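Local coordinates for protein ATP-dependent 6-phosphofructokinase subunit beta (Saccharomyces cerevisiae, PDB 3O8O) that phosphorylates D-fructose 6-phosphate with ATP to give fructose 1,6-bisphosphate, the first committing step of glycolysis, as the beta subunit of an allosterically regulated kinase, at residues D299-T304 with A579-G584; Y606-F611 with D648-A653; S635-A640 with A653-P658. All coordinates share one frame; numbering follows the deposited sequence.

Contact 1 (D299-T304 with A579-G584); sequences DRILAT and ASLAVG
The guanidinium of R300 meets the carbonyl of A582 at its edge: O of A582 lies close to the plane of the group. NH1 of R300 donates to this oxygen at 3.3 Å with a nearly straight N-H...O angle of 165°, the donor tilted from the carbonyl plane. CD of R300 lies beside the same oxygen, while CG1 of V583 approaches NH1 obliquely at 4.2 Å. The chain runs extended from CG to NE, with CD anti to CA (chi2 -171°), and carries the guanidinium to the carbonyl. Elsewhere in the chain, NE of R300 bonds to the carbonyl of A295, and NH2 forms a salt bridge with D549 of helix 537-558 and a hydrogen bond to T294, so several partners hold the group in its orientation. An alanine here would probably leave the carbonyl of A582 without this donor and D549 without this positive charge.

The two helices belong to different halves of the polypeptide, 299-304 to the N-terminal catalytic domain and 579-583 to the C-terminal regulatory domain, and thus form part of the interface between the tandem phosphofructokinase domains. The axes of these short segments come within 8.8 Å and cross at 75°. Beside the arginine the contact is apolar. CG2 of I301 touches CD2 of L581 at 3.8 Å, these two side chains crossing obliquely, and its other branch, CG1, lies 4.0 Å from CB of A582. One turn on from R300, CG2 of T304 approaches the second methyl of L581, CD1, at 4.4 Å, while the hydroxyl of T304 turns back to the carbonyl of R300 in its own helix. L541 of helix 537-558 also packs on I301, and A756 of helix 750-760 on L581.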
loop_
_atom_site.group_PDB
_atom_site.type_symbol
_atom_site.label_atom_id
_atom_site.label_comp_id
_atom_site.label_asym_id
_atom_site.label_seq_id
_atom_site.Cartn_x
_atom_site.Cartn_y
_atom_site.Cartn_z
ATOM N N ASP B 299 18.697 25.831 -20.694
ATOM C CA ASP B 299 19.925 26.576 -20.476
ATOM C C ASP B 299 20.779 25.964 -19.390
ATOM O O ASP B 299 21.975 25.780 -19.584
ATOM C CB ASP B 299 19.652 28.048 -20.164
ATOM C CG ASP B 299 19.421 28.869 -21.420
ATOM O OD1 ASP B 299 20.072 28.609 -22.456
ATOM O OD2 ASP B 299 18.585 29.785 -21.370
ATOM N N ARG B 300 20.193 25.636 -18.249
ATOM C CA ARG B 300 20.999 25.021 -17.209
ATOM C C ARG B 300 21.741 23.819 -17.793
ATOM O O ARG B 300 22.969 23.759 -17.735
ATOM C CB ARG B 300 20.134 24.557 -16.045
ATOM C CG ARG B 300 19.467 25.662 -15.304
ATOM C CD ARG B 300 18.809 25.145 -14.050
ATOM N NE ARG B 300 17.803 26.092 -13.584
ATOM C CZ ARG B 300 17.218 26.051 -12.392
ATOM N NH1 ARG B 300 17.531 25.107 -11.513
ATOM N NH2 ARG B 300 16.321 26.966 -12.085
ATOM N N ILE B 301 20.996 22.879 -18.371
ATOM C CA ILE B 301 21.581 21.674 -18.944
ATOM C C ILE B 301 22.610 21.959 -20.031
ATOM O O ILE B 301 23.636 21.277 -20.138
ATOM C CB ILE B 301 20.487 20.756 -19.501
ATOM C CG1 ILE B 301 19.494 20.435 -18.380
ATOM C CG2 ILE B 301 21.109 19.461 -20.037
ATOM C CD1 ILE B 301 18.237 19.687 -18.825
ATOM N N LEU B 302 22.344 22.973 -20.837
ATOM C CA LEU B 302 23.276 23.314 -21.899
ATOM C C LEU B 302 24.558 23.861 -21.296
ATOM O O LEU B 302 25.646 23.388 -21.581
ATOM C CB LEU B 302 22.675 24.365 -22.840
ATOM C CG LEU B 302 23.655 24.913 -23.884
ATOM C CD1 LEU B 302 24.191 23.778 -24.752
ATOM C CD2 LEU B 302 22.958 25.935 -24.724
ATOM N N ALA B 303 24.419 24.866 -20.452
ATOM C CA ALA B 303 25.571 25.478 -19.815
ATOM C C ALA B 303 26.340 24.496 -18.934
ATOM O O ALA B 303 27.543 24.629 -18.746
ATOM C CB ALA B 303 25.121 26.673 -18.999
ATOM N N THR B 304 25.651 23.509 -18.381
ATOM C CA THR B 304 26.336 22.550 -17.550
ATOM C C THR B 304 27.222 21.644 -18.382
ATOM O O THR B 304 28.350 21.364 -17.987
ATOM C CB THR B 304 25.353 21.695 -16.761
ATOM O OG1 THR B 304 24.669 22.532 -15.817
ATOM C CG2 THR B 304 26.089 20.566 -16.022
ATOM N N ALA B 579 16.222 16.308 -15.009
ATOM C CA ALA B 579 15.800 17.160 -13.890
ATOM C C ALA B 579 16.967 17.192 -12.890
ATOM O O ALA B 579 17.453 18.263 -12.458
ATOM C CB ALA B 579 14.546 16.586 -13.228
ATOM N N SER B 580 17.409 15.989 -12.550
ATOM C CA SER B 580 18.509 15.814 -11.646
ATOM C C SER B 580 19.698 16.686 -12.086
ATOM O O SER B 580 20.242 17.477 -11.305
ATOM C CB SER B 580 18.906 14.339 -11.619
ATOM O OG SER B 580 20.143 14.153 -10.952
ATOM N N LEU B 581 20.107 16.551 -13.340
ATOM C CA LEU B 581 21.241 17.329 -13.797
ATOM C C LEU B 581 20.977 18.821 -13.655
ATOM O O LEU B 581 21.867 19.566 -13.255
ATOM C CB LEU B 581 21.563 17.005 -15.253
ATOM C CG LEU B 581 22.856 17.584 -15.829
ATOM C CD1 LEU B 581 24.004 16.794 -15.285
ATOM C CD2 LEU B 581 22.864 17.489 -17.335
ATOM N N ALA B 582 19.750 19.247 -13.960
ATOM C CA ALA B 582 19.372 20.652 -13.907
ATOM C C ALA B 582 19.246 21.286 -12.529
ATOM O O ALA B 582 19.293 22.514 -12.399
ATOM C CB ALA B 582 18.106 20.843 -14.646
ATOM N N VAL B 583 19.059 20.477 -11.499
ATOM C CA VAL B 583 18.949 21.047 -10.161
ATOM C C VAL B 583 20.098 20.578 -9.305
ATOM O O VAL B 583 20.164 20.894 -8.128
ATOM C CB VAL B 583 17.649 20.647 -9.456
ATOM C CG1 VAL B 583 16.472 21.239 -10.189
ATOM C CG2 VAL B 583 17.532 19.122 -9.384
ATOM N N GLY B 584 21.006 19.819 -9.898
ATOM C CA GLY B 584 22.135 19.325 -9.137
ATOM C C GLY B 584 21.738 18.292 -8.102
ATOM O O GLY B 584 22.280 18.272 -7.014
#

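Contact 2 (Y606-F611 with D648-A653); sequences YLAQSF and DGRFDA
R650 lays its guanidinium against A608, whose CB stands 3.4 Å above the plane and over its centre, the nearest atom being CZ of R650. The chain bends at chi3 (74°), and its tip has acidic partners in the same helix as A608: NH1 forms a salt bridge with E605 and NH2 one with E612, which would probably hold the planar group flat over the methyl.

F651, next in sequence, has the largest share of the contact. CE2 of its ring comes 3.4 Å from CA of A608, and CZ lies 3.9 Å from CB of L607, the two side chains crossing at about a right angle. The F611 ring is inclined by 30° to that of F651, with centroids 5.2 Å apart and little of one ring over the other; CD1 and CE1 of F611 meet CB, CG and CD1 of F651, with CD1 of F611 3.5 Å from CB of F651. I643 of helix 636-647 packs on F651 as well.

At D652, whose carboxylate pairs with R561, the chain enters strand 652-656. Helix 597-614 thus packs against the entry to this strand, outermost within this chain in a parallel four-stranded sheet, an alpha/beta arrangement within the regulatory phosphofructokinase domain.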
loop_
_atom_site.group_PDB
_atom_site.type_symbol
_atom_site.label_atom_id
_atom_site.label_comp_id
_atom_site.label_asym_id
_atom_site.label_seq_id
_atom_site.Cartn_x
_atom_site.Cartn_y
_atom_site.Cartn_z
ATOM N N TYR B 606 27.196 8.278 1.972
ATOM C CA TYR B 606 27.706 9.447 1.266
ATOM C C TYR B 606 26.892 10.666 1.703
ATOM O O TYR B 606 27.430 11.701 2.069
ATOM C CB TYR B 606 27.564 9.203 -0.239
ATOM C CG TYR B 606 27.644 10.430 -1.121
ATOM C CD1 TYR B 606 28.723 11.307 -1.041
ATOM C CD2 TYR B 606 26.661 10.676 -2.083
ATOM C CE1 TYR B 606 28.829 12.396 -1.900
ATOM C CE2 TYR B 606 26.754 11.750 -2.942
ATOM C CZ TYR B 606 27.838 12.610 -2.853
ATOM O OH TYR B 606 27.931 13.676 -3.730
ATOM N N LEU B 607 25.580 10.528 1.671
ATOM C CA LEU B 607 24.723 11.616 2.080
ATOM C C LEU B 607 25.094 11.978 3.514
ATOM O O LEU B 607 25.307 13.141 3.853
ATOM C CB LEU B 607 23.266 11.157 2.007
ATOM C CG LEU B 607 22.187 11.961 1.294
ATOM C CD1 LEU B 607 22.755 13.013 0.370
ATOM C CD2 LEU B 607 21.350 10.968 0.533
ATOM N N ALA B 608 25.178 10.952 4.349
ATOM C CA ALA B 608 25.519 11.107 5.755
ATOM C C ALA B 608 26.730 11.996 5.949
ATOM O O ALA B 608 26.667 12.975 6.680
ATOM C CB ALA B 608 25.777 9.760 6.361
ATOM N N GLN B 609 27.836 11.645 5.303
ATOM C CA GLN B 609 29.040 12.439 5.425
ATOM C C GLN B 609 28.811 13.838 4.899
ATOM O O GLN B 609 29.268 14.806 5.510
ATOM C CB GLN B 609 30.186 11.776 4.681
ATOM C CG GLN B 609 30.846 10.671 5.481
ATOM C CD GLN B 609 31.618 9.696 4.603
ATOM O OE1 GLN B 609 32.460 10.106 3.796
ATOM N NE2 GLN B 609 31.336 8.392 4.756
ATOM N N SER B 610 28.083 13.959 3.787
ATOM C CA SER B 610 27.828 15.272 3.199
ATOM C C SER B 610 27.384 16.231 4.283
ATOM O O SER B 610 27.991 17.279 4.505
ATOM C CB SER B 610 26.763 15.176 2.112
ATOM O OG SER B 610 27.200 14.343 1.047
ATOM N N PHE B 611 26.347 15.858 5.003
ATOM C CA PHE B 611 25.858 16.737 6.046
ATOM C C PHE B 611 26.848 16.974 7.167
ATOM O O PHE B 611 26.840 18.031 7.780
ATOM C CB PHE B 611 24.571 16.193 6.632
ATOM C CG PHE B 611 23.424 16.251 5.697
ATOM C CD1 PHE B 611 22.853 15.083 5.181
ATOM C CD2 PHE B 611 22.916 17.474 5.307
ATOM C CE1 PHE B 611 21.775 15.149 4.279
ATOM C CE2 PHE B 611 21.855 17.550 4.416
ATOM C CZ PHE B 611 21.279 16.389 3.899
ATOM N N ASP B 648 20.002 7.318 11.133
ATOM C CA ASP B 648 20.253 7.163 12.552
ATOM C C ASP B 648 20.536 8.480 13.257
ATOM O O ASP B 648 21.543 8.621 13.929
ATOM C CB ASP B 648 21.440 6.216 12.740
ATOM C CG ASP B 648 21.396 5.473 14.051
ATOM O OD1 ASP B 648 22.297 4.648 14.295
ATOM O OD2 ASP B 648 20.458 5.710 14.834
ATOM N N GLY B 649 19.646 9.443 13.108
ATOM C CA GLY B 649 19.841 10.720 13.753
ATOM C C GLY B 649 20.794 11.680 13.064
ATOM O O GLY B 649 20.683 12.887 13.275
ATOM N N ARG B 650 21.723 11.184 12.250
ATOM C CA ARG B 650 22.674 12.062 11.576
ATOM C C ARG B 650 21.997 13.095 10.661
ATOM O O ARG B 650 22.421 14.262 10.582
ATOM C CB ARG B 650 23.653 11.218 10.785
ATOM C CG ARG B 650 24.134 10.017 11.578
ATOM C CD ARG B 650 24.775 8.982 10.685
ATOM N NE ARG B 650 26.091 9.412 10.233
ATOM C CZ ARG B 650 26.869 8.680 9.448
ATOM N NH1 ARG B 650 26.429 7.487 9.034
ATOM N NH2 ARG B 650 28.077 9.121 9.099
ATOM N N PHE B 651 20.940 12.666 9.980
ATOM C CA PHE B 651 20.164 13.532 9.091
ATOM C C PHE B 651 18.888 12.768 8.779
ATOM O O PHE B 651 18.825 11.570 9.019
ATOM C CB PHE B 651 20.928 13.794 7.796
ATOM C CG PHE B 651 21.075 12.584 6.940
ATOM C CD1 PHE B 651 20.236 12.390 5.845
ATOM C CD2 PHE B 651 22.066 11.628 7.206
ATOM C CE1 PHE B 651 20.380 11.254 5.006
ATOM C CE2 PHE B 651 22.222 10.484 6.374
ATOM C CZ PHE B 651 21.378 10.306 5.276
ATOM N N ASP B 652 17.858 13.436 8.272
ATOM C CA ASP B 652 16.649 12.697 7.944
ATOM C C ASP B 652 16.215 12.965 6.506
ATOM O O ASP B 652 16.882 13.711 5.762
ATOM C CB ASP B 652 15.514 13.053 8.886
ATOM C CG ASP B 652 15.065 14.476 8.714
ATOM O OD1 ASP B 652 13.991 14.870 9.237
ATOM O OD2 ASP B 652 15.809 15.212 8.042
ATOM N N ALA B 653 15.101 12.350 6.112
ATOM C CA ALA B 653 14.581 12.527 4.770
ATOM C C ALA B 653 13.074 12.531 4.776
ATOM O O ALA B 653 12.450 11.825 5.576
ATOM C CB ALA B 653 15.064 11.429 3.870
#

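Contact 3 (S635-A640 with A653-P658); sequences SATKLA and AKPAYP. With FDP (2,6-di-O-phosphono-beta-D-fructofuranose), chain J.
Y657 and T637 cross at about a right angle, with OG1 of T637 at the edge of the tyrosine ring and 2.7 Å from OH of Y657; the two hydroxyls are hydrogen-bonded, either being a possible donor. The contact is the helix-to-strand half of a beta-alpha-beta crossover from strand 622-627 through helix 636-647 to strand 652-656; segments 636-640 and 653-656 run antiparallel (176°).

CB of A636 comes up obliquely to the tyrosine ring, 3.5 Å from CZ of Y657. P655 sets CB against the backbone of T637, 3.6 Å from CA. One turn on from A636, A640 points its methyl at the strand, where CB lies 3.5 Å from O of A653 and 3.9 Å from CD of P655. The segment axes come within 6.7 Å, consistent with the small A636 and A640 side chains facing the strand.

K654 starts away from the helix; it is predicted to bind the activator fructose 2,6-bisphosphate, though its modelled approach to the phosphate is too close to be relied on. S635 is the N-cap of the helix: OG sits between the backbone N and the carbonyl carbon (chi1 79°), where it accepts from N of K638 at 2.9 Å, at an N-H...O angle of 170°.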
loop_
_atom_site.group_PDB
_atom_site.type_symbol
_atom_site.label_atom_id
_atom_site.label_comp_id
_atom_site.label_asym_id
_atom_site.label_seq_id
_atom_site.Cartn_x
_atom_site.Cartn_y
_atom_site.Cartn_z
ATOM N N SER B 635 8.738 3.091 -2.232
ATOM C CA SER B 635 8.122 4.332 -2.693
ATOM C C SER B 635 8.892 5.524 -2.171
ATOM O O SER B 635 9.669 5.411 -1.227
ATOM C CB SER B 635 6.700 4.456 -2.166
ATOM O OG SER B 635 6.710 4.887 -0.813
ATOM N N ALA B 636 8.651 6.680 -2.759
ATOM C CA ALA B 636 9.326 7.870 -2.299
ATOM C C ALA B 636 9.130 7.955 -0.792
ATOM O O ALA B 636 10.050 8.321 -0.065
ATOM C CB ALA B 636 8.742 9.079 -2.969
ATOM N N THR B 637 7.935 7.602 -0.326
ATOM C CA THR B 637 7.632 7.640 1.099
ATOM C C THR B 637 8.436 6.623 1.862
ATOM O O THR B 637 9.096 6.959 2.840
ATOM C CB THR B 637 6.170 7.361 1.371
ATOM O OG1 THR B 637 5.385 8.361 0.728
ATOM C CG2 THR B 637 5.872 7.415 2.827
ATOM N N LYS B 638 8.409 5.375 1.427
ATOM C CA LYS B 638 9.161 4.363 2.165
ATOM C C LYS B 638 10.650 4.591 2.129
ATOM O O LYS B 638 11.374 4.266 3.072
ATOM C CB LYS B 638 8.868 2.962 1.646
ATOM C CG LYS B 638 7.823 2.244 2.463
ATOM C CD LYS B 638 8.249 2.196 3.895
ATOM C CE LYS B 638 7.125 1.704 4.742
ATOM N NZ LYS B 638 7.612 1.553 6.122
ATOM N N LEU B 639 11.101 5.140 1.017
ATOM C CA LEU B 639 12.501 5.413 0.819
ATOM C C LEU B 639 12.964 6.421 1.867
ATOM O O LEU B 639 14.014 6.236 2.490
ATOM C CB LEU B 639 12.690 5.964 -0.582
ATOM C CG LEU B 639 13.900 5.481 -1.336
ATOM C CD1 LEU B 639 14.028 3.988 -1.145
ATOM C CD2 LEU B 639 13.735 5.848 -2.799
ATOM N N ALA B 640 12.186 7.487 2.069
ATOM C CA ALA B 640 12.544 8.500 3.060
ATOM C C ALA B 640 12.628 7.838 4.438
ATOM O O ALA B 640 13.561 8.079 5.193
ATOM C CB ALA B 640 11.519 9.597 3.081
ATOM N N ALA B 653 15.101 12.350 6.112
ATOM C CA ALA B 653 14.581 12.527 4.770
ATOM C C ALA B 653 13.074 12.531 4.776
ATOM O O ALA B 653 12.450 11.825 5.576
ATOM C CB ALA B 653 15.064 11.429 3.870
ATOM N N LYS B 654 12.490 13.324 3.878
ATOM C CA LYS B 654 11.039 13.405 3.757
ATOM C C LYS B 654 10.653 13.119 2.327
ATOM O O LYS B 654 11.450 13.265 1.412
ATOM C CB LYS B 654 10.506 14.792 4.138
ATOM C CG LYS B 654 10.678 15.175 5.593
ATOM C CD LYS B 654 10.260 14.039 6.492
ATOM C CE LYS B 654 10.188 14.449 7.949
ATOM N NZ LYS B 654 8.960 15.218 8.231
ATOM N N PRO B 655 9.415 12.693 2.112
ATOM C CA PRO B 655 9.009 12.413 0.736
ATOM C C PRO B 655 8.391 13.651 0.066
ATOM O O PRO B 655 7.963 14.606 0.738
ATOM C CB PRO B 655 8.010 11.261 0.905
ATOM C CG PRO B 655 7.378 11.590 2.219
ATOM C CD PRO B 655 8.484 12.104 3.085
ATOM N N ALA B 656 8.367 13.640 -1.262
ATOM C CA ALA B 656 7.792 14.747 -2.015
ATOM C C ALA B 656 7.123 14.180 -3.241
ATOM O O ALA B 656 7.754 13.449 -4.002
ATOM C CB ALA B 656 8.864 15.733 -2.415
ATOM N N TYR B 657 5.844 14.500 -3.411
ATOM C CA TYR B 657 5.102 14.008 -4.557
ATOM C C TYR B 657 4.507 15.118 -5.415
ATOM O O TYR B 657 3.315 15.415 -5.316
ATOM C CB TYR B 657 3.992 13.064 -4.101
ATOM C CG TYR B 657 4.466 11.756 -3.535
ATOM C CD1 TYR B 657 4.777 11.632 -2.195
ATOM C CD2 TYR B 657 4.562 10.634 -4.328
ATOM C CE1 TYR B 657 5.174 10.400 -1.641
ATOM C CE2 TYR B 657 4.948 9.409 -3.799
ATOM C CZ TYR B 657 5.252 9.295 -2.451
ATOM O OH TYR B 657 5.623 8.075 -1.930
ATOM N N PRO B 658 5.328 15.733 -6.280
ATOM C CA PRO B 658 4.862 16.812 -7.152
ATOM C C PRO B 658 3.714 16.314 -8.008
ATOM O O PRO B 658 2.839 17.079 -8.406
ATOM C CB PRO B 658 6.112 17.187 -7.951
ATOM C CG PRO B 658 6.882 15.940 -7.960
ATOM C CD PRO B 658 6.724 15.399 -6.579
HETATM P P1 FDP J . 2.783 22.830 11.100
HETATM O O1P FDP J . 3.233 23.919 11.996
HETATM O O2P FDP J . 1.200 22.567 11.238
HETATM O O3P FDP J . 3.498 21.432 11.453
HETATM O O1 FDP J . 1.153 21.000 7.243
HETATM C C1 FDP J . 1.354 21.994 8.252
HETATM C C2 FDP J . 2.853 22.166 8.503
HETATM O O2 FDP J . 3.106 23.113 9.547
HETATM C C3 FDP J . 3.577 22.629 7.236
HETATM O O3 FDP J . 3.870 24.027 7.323
HETATM C C4 FDP J . 4.888 21.856 7.335
HETATM O O4 FDP J . 5.455 21.769 6.025
HETATM C C5 FDP J . 4.331 20.516 7.811
HETATM O O5 FDP J . 3.403 20.886 8.845
HETATM C C6 FDP J . 5.387 19.579 8.401
HETATM O O6 FDP J . 6.449 19.303 7.487
HETATM P P2 FDP J . 7.724 18.471 8.006
HETATM O O4P FDP J . 7.492 17.013 7.898
HETATM O O5P FDP J . 8.987 18.955 7.133
HETATM O O6P FDP J . 7.987 18.959 9.517
#

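In the fold
From the N terminus, helix 297-316 of the catalytic domain comes first; contact 1 pairs it with helix 574-583, closing a loop of 274 residues that takes in the linker and much of the regulatory domain. Both later contacts open after contact 1 has closed and lie within the second domain. Contact 2 closes a shorter loop from helix 597-614 to the start of strand 652-656, and contact 3 a tighter one from helix 636-647 back to the same strand. Their segments alternate along the chain, so the two loops cross, sharing A653, with centres 15 Å apart. Contact 1, its centre about 25 and 22 Å from those of contacts 2 and 3, joins the domains, whereas the other two join helices to strand 652-656 and the turn leading into it.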